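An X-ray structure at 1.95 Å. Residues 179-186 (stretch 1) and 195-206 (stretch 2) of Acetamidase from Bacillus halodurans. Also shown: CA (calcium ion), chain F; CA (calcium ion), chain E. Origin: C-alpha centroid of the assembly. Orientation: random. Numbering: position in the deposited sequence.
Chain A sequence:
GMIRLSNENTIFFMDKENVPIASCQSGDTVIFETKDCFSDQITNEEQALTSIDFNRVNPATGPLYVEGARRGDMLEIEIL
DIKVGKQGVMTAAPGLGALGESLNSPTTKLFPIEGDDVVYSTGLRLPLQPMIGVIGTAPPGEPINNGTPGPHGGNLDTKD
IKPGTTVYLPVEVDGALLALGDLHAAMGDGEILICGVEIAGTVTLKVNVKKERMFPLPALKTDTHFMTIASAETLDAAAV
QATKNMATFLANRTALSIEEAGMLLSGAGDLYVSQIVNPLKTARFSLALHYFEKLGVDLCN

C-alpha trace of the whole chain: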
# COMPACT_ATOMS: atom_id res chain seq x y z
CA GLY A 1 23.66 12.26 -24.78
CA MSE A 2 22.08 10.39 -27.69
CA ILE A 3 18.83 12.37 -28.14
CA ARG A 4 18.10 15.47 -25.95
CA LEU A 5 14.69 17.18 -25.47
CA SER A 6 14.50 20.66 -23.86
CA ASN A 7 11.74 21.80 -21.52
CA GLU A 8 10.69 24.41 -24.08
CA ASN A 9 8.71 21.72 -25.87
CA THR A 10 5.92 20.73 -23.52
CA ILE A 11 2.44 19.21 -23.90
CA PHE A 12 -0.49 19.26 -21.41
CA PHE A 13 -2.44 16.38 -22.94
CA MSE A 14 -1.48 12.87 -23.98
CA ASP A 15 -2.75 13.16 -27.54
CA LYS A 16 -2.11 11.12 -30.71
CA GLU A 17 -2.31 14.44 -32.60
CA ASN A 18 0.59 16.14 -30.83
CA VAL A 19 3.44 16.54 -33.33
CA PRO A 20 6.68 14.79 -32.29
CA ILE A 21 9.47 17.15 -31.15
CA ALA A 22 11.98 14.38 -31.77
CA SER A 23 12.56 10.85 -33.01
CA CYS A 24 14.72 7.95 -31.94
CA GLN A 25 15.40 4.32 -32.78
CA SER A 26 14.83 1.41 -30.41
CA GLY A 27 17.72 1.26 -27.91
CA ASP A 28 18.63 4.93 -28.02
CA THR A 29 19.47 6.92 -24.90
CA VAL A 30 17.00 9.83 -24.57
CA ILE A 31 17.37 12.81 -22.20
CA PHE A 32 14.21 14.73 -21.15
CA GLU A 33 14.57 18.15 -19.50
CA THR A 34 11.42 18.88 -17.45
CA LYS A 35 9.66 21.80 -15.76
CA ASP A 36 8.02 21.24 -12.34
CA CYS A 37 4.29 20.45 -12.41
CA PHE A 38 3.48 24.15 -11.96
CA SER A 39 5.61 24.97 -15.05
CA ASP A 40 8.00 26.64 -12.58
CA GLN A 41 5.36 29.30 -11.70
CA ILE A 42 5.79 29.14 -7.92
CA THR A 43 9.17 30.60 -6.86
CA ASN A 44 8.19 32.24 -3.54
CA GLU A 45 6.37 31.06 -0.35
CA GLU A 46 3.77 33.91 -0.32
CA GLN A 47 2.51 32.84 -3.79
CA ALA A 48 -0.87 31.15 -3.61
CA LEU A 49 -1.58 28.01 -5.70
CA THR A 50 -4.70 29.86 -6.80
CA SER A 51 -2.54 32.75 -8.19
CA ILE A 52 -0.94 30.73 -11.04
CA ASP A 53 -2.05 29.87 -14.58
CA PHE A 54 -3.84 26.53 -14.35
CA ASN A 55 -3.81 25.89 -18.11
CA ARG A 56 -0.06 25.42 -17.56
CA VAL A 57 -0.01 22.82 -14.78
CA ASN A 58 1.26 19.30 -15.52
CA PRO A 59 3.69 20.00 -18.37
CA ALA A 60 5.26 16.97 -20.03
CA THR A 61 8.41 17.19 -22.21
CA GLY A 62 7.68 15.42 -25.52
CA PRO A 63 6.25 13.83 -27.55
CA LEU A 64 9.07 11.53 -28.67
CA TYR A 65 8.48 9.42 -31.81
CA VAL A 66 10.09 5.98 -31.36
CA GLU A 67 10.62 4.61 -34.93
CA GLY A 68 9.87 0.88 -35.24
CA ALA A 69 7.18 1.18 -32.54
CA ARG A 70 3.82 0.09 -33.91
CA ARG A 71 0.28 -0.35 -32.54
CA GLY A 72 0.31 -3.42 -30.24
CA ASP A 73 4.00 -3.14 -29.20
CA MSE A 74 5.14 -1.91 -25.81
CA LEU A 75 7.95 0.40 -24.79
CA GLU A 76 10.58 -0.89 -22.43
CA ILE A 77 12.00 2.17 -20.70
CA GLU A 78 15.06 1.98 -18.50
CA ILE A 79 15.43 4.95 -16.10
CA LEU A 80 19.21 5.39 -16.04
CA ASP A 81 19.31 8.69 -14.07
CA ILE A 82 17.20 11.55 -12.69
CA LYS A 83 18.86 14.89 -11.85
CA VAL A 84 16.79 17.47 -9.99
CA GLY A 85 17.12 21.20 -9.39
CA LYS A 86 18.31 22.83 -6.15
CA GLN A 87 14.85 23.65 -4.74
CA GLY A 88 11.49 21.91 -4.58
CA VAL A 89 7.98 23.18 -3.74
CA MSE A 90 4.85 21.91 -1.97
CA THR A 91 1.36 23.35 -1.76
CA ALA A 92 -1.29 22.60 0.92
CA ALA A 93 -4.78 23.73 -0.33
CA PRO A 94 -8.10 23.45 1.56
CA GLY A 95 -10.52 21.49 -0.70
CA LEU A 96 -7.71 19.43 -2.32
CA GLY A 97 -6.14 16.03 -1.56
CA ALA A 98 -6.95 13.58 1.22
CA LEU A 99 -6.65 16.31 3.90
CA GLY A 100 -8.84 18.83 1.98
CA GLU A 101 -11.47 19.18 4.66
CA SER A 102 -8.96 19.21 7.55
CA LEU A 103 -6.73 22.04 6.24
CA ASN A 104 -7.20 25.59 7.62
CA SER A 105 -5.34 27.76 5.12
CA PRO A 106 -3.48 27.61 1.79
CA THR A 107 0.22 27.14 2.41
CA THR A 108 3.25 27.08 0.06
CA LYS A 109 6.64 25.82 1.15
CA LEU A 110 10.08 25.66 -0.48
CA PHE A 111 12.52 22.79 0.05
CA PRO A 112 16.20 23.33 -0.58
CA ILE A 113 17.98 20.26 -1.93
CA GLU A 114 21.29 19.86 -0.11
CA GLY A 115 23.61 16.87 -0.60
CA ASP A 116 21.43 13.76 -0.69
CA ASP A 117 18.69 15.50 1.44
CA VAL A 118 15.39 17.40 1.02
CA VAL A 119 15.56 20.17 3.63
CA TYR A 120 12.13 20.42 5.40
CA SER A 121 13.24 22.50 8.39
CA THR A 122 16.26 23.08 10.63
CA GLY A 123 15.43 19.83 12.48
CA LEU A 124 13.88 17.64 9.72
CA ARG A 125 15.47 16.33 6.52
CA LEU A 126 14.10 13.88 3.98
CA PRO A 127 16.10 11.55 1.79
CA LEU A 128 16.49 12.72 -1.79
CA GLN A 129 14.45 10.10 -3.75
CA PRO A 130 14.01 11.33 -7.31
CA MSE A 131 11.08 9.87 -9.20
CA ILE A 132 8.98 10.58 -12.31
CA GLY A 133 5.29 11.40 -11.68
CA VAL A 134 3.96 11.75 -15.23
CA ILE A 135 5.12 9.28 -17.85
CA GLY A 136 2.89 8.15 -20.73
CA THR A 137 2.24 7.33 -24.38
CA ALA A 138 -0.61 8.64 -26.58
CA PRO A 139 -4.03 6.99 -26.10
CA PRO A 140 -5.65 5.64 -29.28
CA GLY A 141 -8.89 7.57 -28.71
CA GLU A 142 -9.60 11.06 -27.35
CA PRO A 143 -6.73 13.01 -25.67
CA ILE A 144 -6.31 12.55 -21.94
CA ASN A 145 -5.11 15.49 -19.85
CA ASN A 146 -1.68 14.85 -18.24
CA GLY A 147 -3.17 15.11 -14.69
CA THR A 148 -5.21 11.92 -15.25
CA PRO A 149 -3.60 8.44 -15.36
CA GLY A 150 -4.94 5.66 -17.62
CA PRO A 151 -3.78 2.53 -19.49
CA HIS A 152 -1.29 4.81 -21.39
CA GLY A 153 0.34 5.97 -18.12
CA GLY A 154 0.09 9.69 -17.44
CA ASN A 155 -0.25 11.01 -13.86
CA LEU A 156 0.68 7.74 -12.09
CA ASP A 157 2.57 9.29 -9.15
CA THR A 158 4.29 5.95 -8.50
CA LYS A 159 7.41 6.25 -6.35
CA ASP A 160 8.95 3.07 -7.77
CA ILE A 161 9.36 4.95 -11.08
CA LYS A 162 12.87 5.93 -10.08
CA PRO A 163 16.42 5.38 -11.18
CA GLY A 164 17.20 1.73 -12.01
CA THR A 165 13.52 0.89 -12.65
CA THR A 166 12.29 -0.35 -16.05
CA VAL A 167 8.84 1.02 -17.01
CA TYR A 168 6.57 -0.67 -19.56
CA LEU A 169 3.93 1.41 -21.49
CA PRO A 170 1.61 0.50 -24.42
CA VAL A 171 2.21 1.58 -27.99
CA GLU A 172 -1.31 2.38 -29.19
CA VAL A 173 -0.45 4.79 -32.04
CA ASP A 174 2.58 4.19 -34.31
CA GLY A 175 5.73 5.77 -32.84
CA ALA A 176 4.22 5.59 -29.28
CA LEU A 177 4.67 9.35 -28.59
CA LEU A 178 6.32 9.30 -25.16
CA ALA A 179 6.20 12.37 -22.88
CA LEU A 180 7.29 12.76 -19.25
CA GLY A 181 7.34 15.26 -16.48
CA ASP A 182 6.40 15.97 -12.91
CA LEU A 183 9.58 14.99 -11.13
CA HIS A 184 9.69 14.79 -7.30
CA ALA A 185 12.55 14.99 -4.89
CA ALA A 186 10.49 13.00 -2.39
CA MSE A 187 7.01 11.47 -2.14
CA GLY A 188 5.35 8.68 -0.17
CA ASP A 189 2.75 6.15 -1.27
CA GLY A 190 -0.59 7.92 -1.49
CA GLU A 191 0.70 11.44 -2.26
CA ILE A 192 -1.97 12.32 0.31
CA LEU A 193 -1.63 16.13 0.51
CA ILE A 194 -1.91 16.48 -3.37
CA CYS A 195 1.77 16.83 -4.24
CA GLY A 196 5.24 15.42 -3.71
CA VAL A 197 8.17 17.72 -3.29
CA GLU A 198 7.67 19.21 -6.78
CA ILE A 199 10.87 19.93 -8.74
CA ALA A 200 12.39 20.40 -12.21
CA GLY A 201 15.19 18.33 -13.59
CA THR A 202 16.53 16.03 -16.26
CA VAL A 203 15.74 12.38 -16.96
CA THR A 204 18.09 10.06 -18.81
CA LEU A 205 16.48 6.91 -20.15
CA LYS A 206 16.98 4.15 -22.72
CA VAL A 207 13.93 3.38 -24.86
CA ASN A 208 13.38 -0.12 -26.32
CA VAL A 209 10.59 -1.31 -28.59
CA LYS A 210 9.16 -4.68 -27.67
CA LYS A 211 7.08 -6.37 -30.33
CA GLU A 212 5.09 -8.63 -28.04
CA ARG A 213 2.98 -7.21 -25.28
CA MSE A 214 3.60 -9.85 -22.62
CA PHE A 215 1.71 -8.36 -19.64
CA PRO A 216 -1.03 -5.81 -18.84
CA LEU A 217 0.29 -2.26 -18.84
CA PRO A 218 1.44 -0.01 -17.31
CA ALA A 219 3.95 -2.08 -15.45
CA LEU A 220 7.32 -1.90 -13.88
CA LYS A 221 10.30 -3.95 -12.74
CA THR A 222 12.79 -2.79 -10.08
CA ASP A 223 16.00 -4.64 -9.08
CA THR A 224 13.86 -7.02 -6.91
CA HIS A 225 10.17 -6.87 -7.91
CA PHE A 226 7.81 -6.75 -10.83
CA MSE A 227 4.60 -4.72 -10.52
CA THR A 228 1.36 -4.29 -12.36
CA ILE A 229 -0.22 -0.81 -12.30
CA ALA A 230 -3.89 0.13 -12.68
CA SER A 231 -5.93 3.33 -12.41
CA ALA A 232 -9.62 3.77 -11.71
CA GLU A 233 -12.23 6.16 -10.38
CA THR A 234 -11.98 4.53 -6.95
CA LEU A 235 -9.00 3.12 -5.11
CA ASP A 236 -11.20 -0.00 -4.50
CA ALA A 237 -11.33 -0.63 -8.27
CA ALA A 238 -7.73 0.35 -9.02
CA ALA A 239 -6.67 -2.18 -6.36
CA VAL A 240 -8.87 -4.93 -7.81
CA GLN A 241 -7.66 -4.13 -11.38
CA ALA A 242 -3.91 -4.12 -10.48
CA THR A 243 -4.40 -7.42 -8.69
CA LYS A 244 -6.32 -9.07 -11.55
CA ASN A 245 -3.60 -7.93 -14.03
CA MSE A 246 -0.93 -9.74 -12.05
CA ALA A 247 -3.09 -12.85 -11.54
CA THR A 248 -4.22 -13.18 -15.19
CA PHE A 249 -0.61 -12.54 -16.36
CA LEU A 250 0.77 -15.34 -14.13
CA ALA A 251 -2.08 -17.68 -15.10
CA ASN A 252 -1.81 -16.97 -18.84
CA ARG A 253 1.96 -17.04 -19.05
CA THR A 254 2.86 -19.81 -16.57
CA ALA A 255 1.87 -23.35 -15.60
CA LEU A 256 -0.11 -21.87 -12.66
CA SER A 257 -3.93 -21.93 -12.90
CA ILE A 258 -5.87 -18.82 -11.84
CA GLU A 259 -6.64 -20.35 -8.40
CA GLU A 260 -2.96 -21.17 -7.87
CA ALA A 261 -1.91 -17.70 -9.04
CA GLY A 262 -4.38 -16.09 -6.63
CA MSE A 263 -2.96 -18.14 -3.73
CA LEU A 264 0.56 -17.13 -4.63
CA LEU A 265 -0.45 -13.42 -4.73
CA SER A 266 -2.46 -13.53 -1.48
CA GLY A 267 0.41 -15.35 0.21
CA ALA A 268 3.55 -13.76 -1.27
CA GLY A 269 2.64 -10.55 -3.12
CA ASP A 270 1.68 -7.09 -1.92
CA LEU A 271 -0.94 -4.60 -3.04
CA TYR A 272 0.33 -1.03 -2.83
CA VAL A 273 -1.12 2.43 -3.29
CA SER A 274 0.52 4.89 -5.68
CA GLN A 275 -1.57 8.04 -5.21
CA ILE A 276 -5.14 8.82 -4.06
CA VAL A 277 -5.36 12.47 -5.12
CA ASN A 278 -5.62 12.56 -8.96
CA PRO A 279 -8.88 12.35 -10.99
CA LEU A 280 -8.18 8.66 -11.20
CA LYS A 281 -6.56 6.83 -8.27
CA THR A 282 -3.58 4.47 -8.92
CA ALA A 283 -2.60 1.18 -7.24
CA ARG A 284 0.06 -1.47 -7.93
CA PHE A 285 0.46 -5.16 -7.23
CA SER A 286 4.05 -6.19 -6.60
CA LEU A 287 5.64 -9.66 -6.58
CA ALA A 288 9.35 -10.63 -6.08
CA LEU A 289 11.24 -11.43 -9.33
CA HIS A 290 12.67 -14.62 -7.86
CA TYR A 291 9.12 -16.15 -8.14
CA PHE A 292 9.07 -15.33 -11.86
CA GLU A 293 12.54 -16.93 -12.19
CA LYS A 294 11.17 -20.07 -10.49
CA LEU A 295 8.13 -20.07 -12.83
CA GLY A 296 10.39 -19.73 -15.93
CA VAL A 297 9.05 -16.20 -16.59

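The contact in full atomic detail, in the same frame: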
# COMPACT_ATOMS: atom_id res chain seq x y z
N ALA A 179 6.07 11.04 -23.48
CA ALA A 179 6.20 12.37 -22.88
C ALA A 179 6.36 12.12 -21.37
O ALA A 179 5.83 11.14 -20.85
CB ALA A 179 4.93 13.22 -23.16
N LEU A 180 7.13 12.95 -20.69
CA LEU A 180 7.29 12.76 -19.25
C LEU A 180 7.56 14.06 -18.55
O LEU A 180 7.93 15.05 -19.16
CB LEU A 180 8.35 11.71 -18.92
CG LEU A 180 9.83 12.05 -19.07
CD1 LEU A 180 10.31 13.04 -17.99
CD2 LEU A 180 10.61 10.77 -19.05
N GLY A 181 7.34 14.04 -17.25
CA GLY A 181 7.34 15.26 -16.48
C GLY A 181 7.12 14.99 -15.01
O GLY A 181 7.19 13.85 -14.55
N ASP A 182 6.86 16.06 -14.29
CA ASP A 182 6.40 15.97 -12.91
C ASP A 182 7.32 15.16 -12.04
O ASP A 182 6.89 14.18 -11.41
CB ASP A 182 4.99 15.37 -12.88
CG ASP A 182 4.38 15.41 -11.52
OD1 ASP A 182 4.56 16.43 -10.83
OD2 ASP A 182 3.70 14.44 -11.10
N LEU A 183 8.57 15.61 -11.96
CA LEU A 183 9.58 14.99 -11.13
C LEU A 183 9.37 15.40 -9.67
O LEU A 183 8.86 16.50 -9.42
CB LEU A 183 10.98 15.41 -11.59
CG LEU A 183 11.39 15.16 -13.04
CD1 LEU A 183 12.89 15.46 -13.22
CD2 LEU A 183 11.08 13.73 -13.48
N HIS A 184 9.74 14.51 -8.74
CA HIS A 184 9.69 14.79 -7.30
C HIS A 184 11.00 14.42 -6.68
O HIS A 184 11.66 13.48 -7.11
CB HIS A 184 8.60 14.01 -6.57
CG HIS A 184 7.23 14.24 -7.11
ND1 HIS A 184 6.28 13.25 -7.20
CD2 HIS A 184 6.66 15.36 -7.63
CE1 HIS A 184 5.18 13.74 -7.73
NE2 HIS A 184 5.38 15.02 -8.01
N ALA A 185 11.35 15.19 -5.66
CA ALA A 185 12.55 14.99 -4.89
C ALA A 185 12.24 14.02 -3.73
O ALA A 185 13.13 13.36 -3.17
CB ALA A 185 13.04 16.34 -4.39
N ALA A 186 10.95 13.92 -3.39
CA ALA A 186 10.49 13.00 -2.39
C ALA A 186 8.99 12.90 -2.51
O ALA A 186 8.34 13.87 -2.91
CB ALA A 186 10.86 13.49 -1.01
N CYS A 195 0.53 16.68 -3.51
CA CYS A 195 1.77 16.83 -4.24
C CYS A 195 2.91 16.10 -3.53
O CYS A 195 2.80 15.73 -2.35
CB CYS A 195 2.07 18.32 -4.35
SG CYS A 195 2.26 19.19 -2.77
N GLY A 196 3.97 15.86 -4.28
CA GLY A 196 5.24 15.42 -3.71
C GLY A 196 6.04 16.68 -3.50
O GLY A 196 5.50 17.78 -3.55
N VAL A 197 7.33 16.55 -3.26
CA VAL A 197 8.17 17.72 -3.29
C VAL A 197 8.38 17.97 -4.78
O VAL A 197 9.12 17.25 -5.42
CB VAL A 197 9.53 17.51 -2.56
CG1 VAL A 197 10.37 18.77 -2.63
CG2 VAL A 197 9.27 17.09 -1.11
N GLU A 198 7.70 18.97 -5.33
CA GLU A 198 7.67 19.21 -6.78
C GLU A 198 8.95 19.93 -7.22
O GLU A 198 9.33 20.94 -6.62
CB GLU A 198 6.48 20.08 -7.16
CG GLU A 198 5.15 19.55 -6.65
CD GLU A 198 4.74 18.26 -7.33
OE1 GLU A 198 5.20 17.98 -8.46
OE2 GLU A 198 3.96 17.51 -6.74
N ILE A 199 9.58 19.42 -8.29
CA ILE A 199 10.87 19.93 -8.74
C ILE A 199 11.16 19.69 -10.24
O ILE A 199 10.69 18.72 -10.80
CB ILE A 199 12.01 19.31 -7.88
CG1 ILE A 199 13.26 20.19 -7.89
CG2 ILE A 199 12.29 17.85 -8.27
CD1 ILE A 199 14.23 19.85 -6.82
N ALA A 200 11.92 20.58 -10.85
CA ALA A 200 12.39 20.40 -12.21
C ALA A 200 13.69 19.61 -12.23
O ALA A 200 14.40 19.47 -11.22
CB ALA A 200 12.63 21.74 -12.88
N GLY A 201 14.01 19.12 -13.41
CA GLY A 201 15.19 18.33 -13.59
C GLY A 201 15.34 17.72 -14.96
O GLY A 201 14.75 18.19 -15.94
N THR A 202 16.17 16.68 -15.01
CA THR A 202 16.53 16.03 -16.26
C THR A 202 16.49 14.50 -16.09
O THR A 202 17.03 13.94 -15.14
CB THR A 202 17.95 16.44 -16.68
OG1 THR A 202 18.03 17.86 -16.78
CG2 THR A 202 18.33 15.80 -17.99
N VAL A 203 15.83 13.83 -17.02
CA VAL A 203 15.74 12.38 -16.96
C VAL A 203 16.56 11.84 -18.10
O VAL A 203 16.49 12.38 -19.21
CB VAL A 203 14.27 11.88 -17.04
CG1 VAL A 203 14.23 10.38 -17.23
CG2 VAL A 203 13.53 12.24 -15.79
N THR A 204 17.37 10.82 -17.80
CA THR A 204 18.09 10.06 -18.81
C THR A 204 17.50 8.67 -18.81
O THR A 204 17.41 8.02 -17.77
CB THR A 204 19.61 10.04 -18.52
OG1 THR A 204 20.09 11.39 -18.51
CG2 THR A 204 20.39 9.24 -19.57
N LEU A 205 17.08 8.22 -19.99
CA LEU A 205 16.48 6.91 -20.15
C LEU A 205 16.95 6.24 -21.44
O LEU A 205 17.41 6.92 -22.36
CB LEU A 205 14.94 7.06 -20.12
CG LEU A 205 14.23 7.99 -21.10
CD1 LEU A 205 14.01 7.33 -22.44
CD2 LEU A 205 12.90 8.41 -20.58
N LYS A 206 16.85 4.91 -21.48
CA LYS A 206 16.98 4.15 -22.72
C LYS A 206 15.60 3.60 -23.12
O LYS A 206 14.85 3.01 -22.28
CB LYS A 206 17.98 3.01 -22.51
CG LYS A 206 18.29 2.19 -23.77
CD LYS A 206 19.46 1.21 -23.53
CE LYS A 206 19.47 0.08 -24.59
NZ LYS A 206 20.82 -0.54 -24.76
CA CA F . 3.97 16.39 -8.83
CA CA E . 1.45 14.10 -10.23
O HOH W 1 9.84 18.05 -13.38
O HOH W 2 7.19 18.59 -10.46
O HOH W 3 -0.65 14.77 -9.44
O HOH W 4 2.30 15.45 -8.36

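Residues 179-186 and 195-206 of the acetamidase meet in a short antiparallel pairing, which shares a metal site, and then in a crossing of two strands, burying 587 Å² in all. Walking along stretch 2, Cys195 makes no contact with stretch 1. Gly196 lies over one face of the His184 ring, its CA 4.1 Å from the ring centroid and nearly on the ring normal, a CH-pi contact. A side chain here would not fit: a CB in the ideal position would sit 2.8 Å from His184 CG and 3.0 Å from Ala186 O. Gly196 N donates to Glu198 OE2 (3.0 Å), which helps to hold that carboxylate in place.

Val197 bonds through both backbone groups: Val197 N donates to Ala186 O (2.9 Å, nearly straight), and Val197 O accepts from Ala185 N (3.0 Å). The same carbonyl oxygen, Val197 O, lies 3.1 Å from His184 CA in a CA-H...O contact. Val197 CG1 lies 4.0 Å from Ala185 CB, and Val197 CG2 3.9 Å from Ala186 CB.

Glu198 faces His184 as a non-hydrogen-bonded antiparallel pair, with CA atoms 4.9 Å apart and both side chains on the same face of the sheet. That face holds the chain F calcium, bound by Glu198 OE1 (2.0 Å) and OE2 (2.4 Å), His184 NE2 (2.1 Å), Asp182 OD1 (2.1 Å) and water 4. The shared ion explains why Asp182 OD1 and Glu198 OE1, both acceptors, can lie 2.9 Å apart. Asp182 OD2 binds the chain E calcium at 2.4 Å, so one carboxylate joins the two ions, and water 4 bridges them as well.

On the other face the side chains of Ile199 and Leu183 meet, Ile199 CG2 lying 4.3 Å from Leu183 CB and 4.2 Å from Ala185 CB. Ile199 N donates to Leu183 O (3.2 Å), but the return link is made by water 1, which accepts from Leu183 N (3.1 Å) and donates to Ile199 O (2.8 Å).

Ala200 points away. At Gly201, Leu183 CD1 packs 3.7 Å from the bare CA; an ideal CB would come within 3.0 Å of that methyl. Strand 201-206 runs at 110° to strand 179-184, with the axes 8.5 Å apart at closest approach; no backbone hydrogen bond links the two strands here, and stretch 1 side chains pack against side chains and backbone of stretch 2. Thr202 turns away, whereas Val203 points in, its CG2 touching Leu183 CD2 (3.7 Å) and Leu180 CD1 (4.0 Å). Thr204 is out of reach, Leu205 CD2 meets Leu180 CD2 at 3.6 Å, and Lys206 lies beyond the contact.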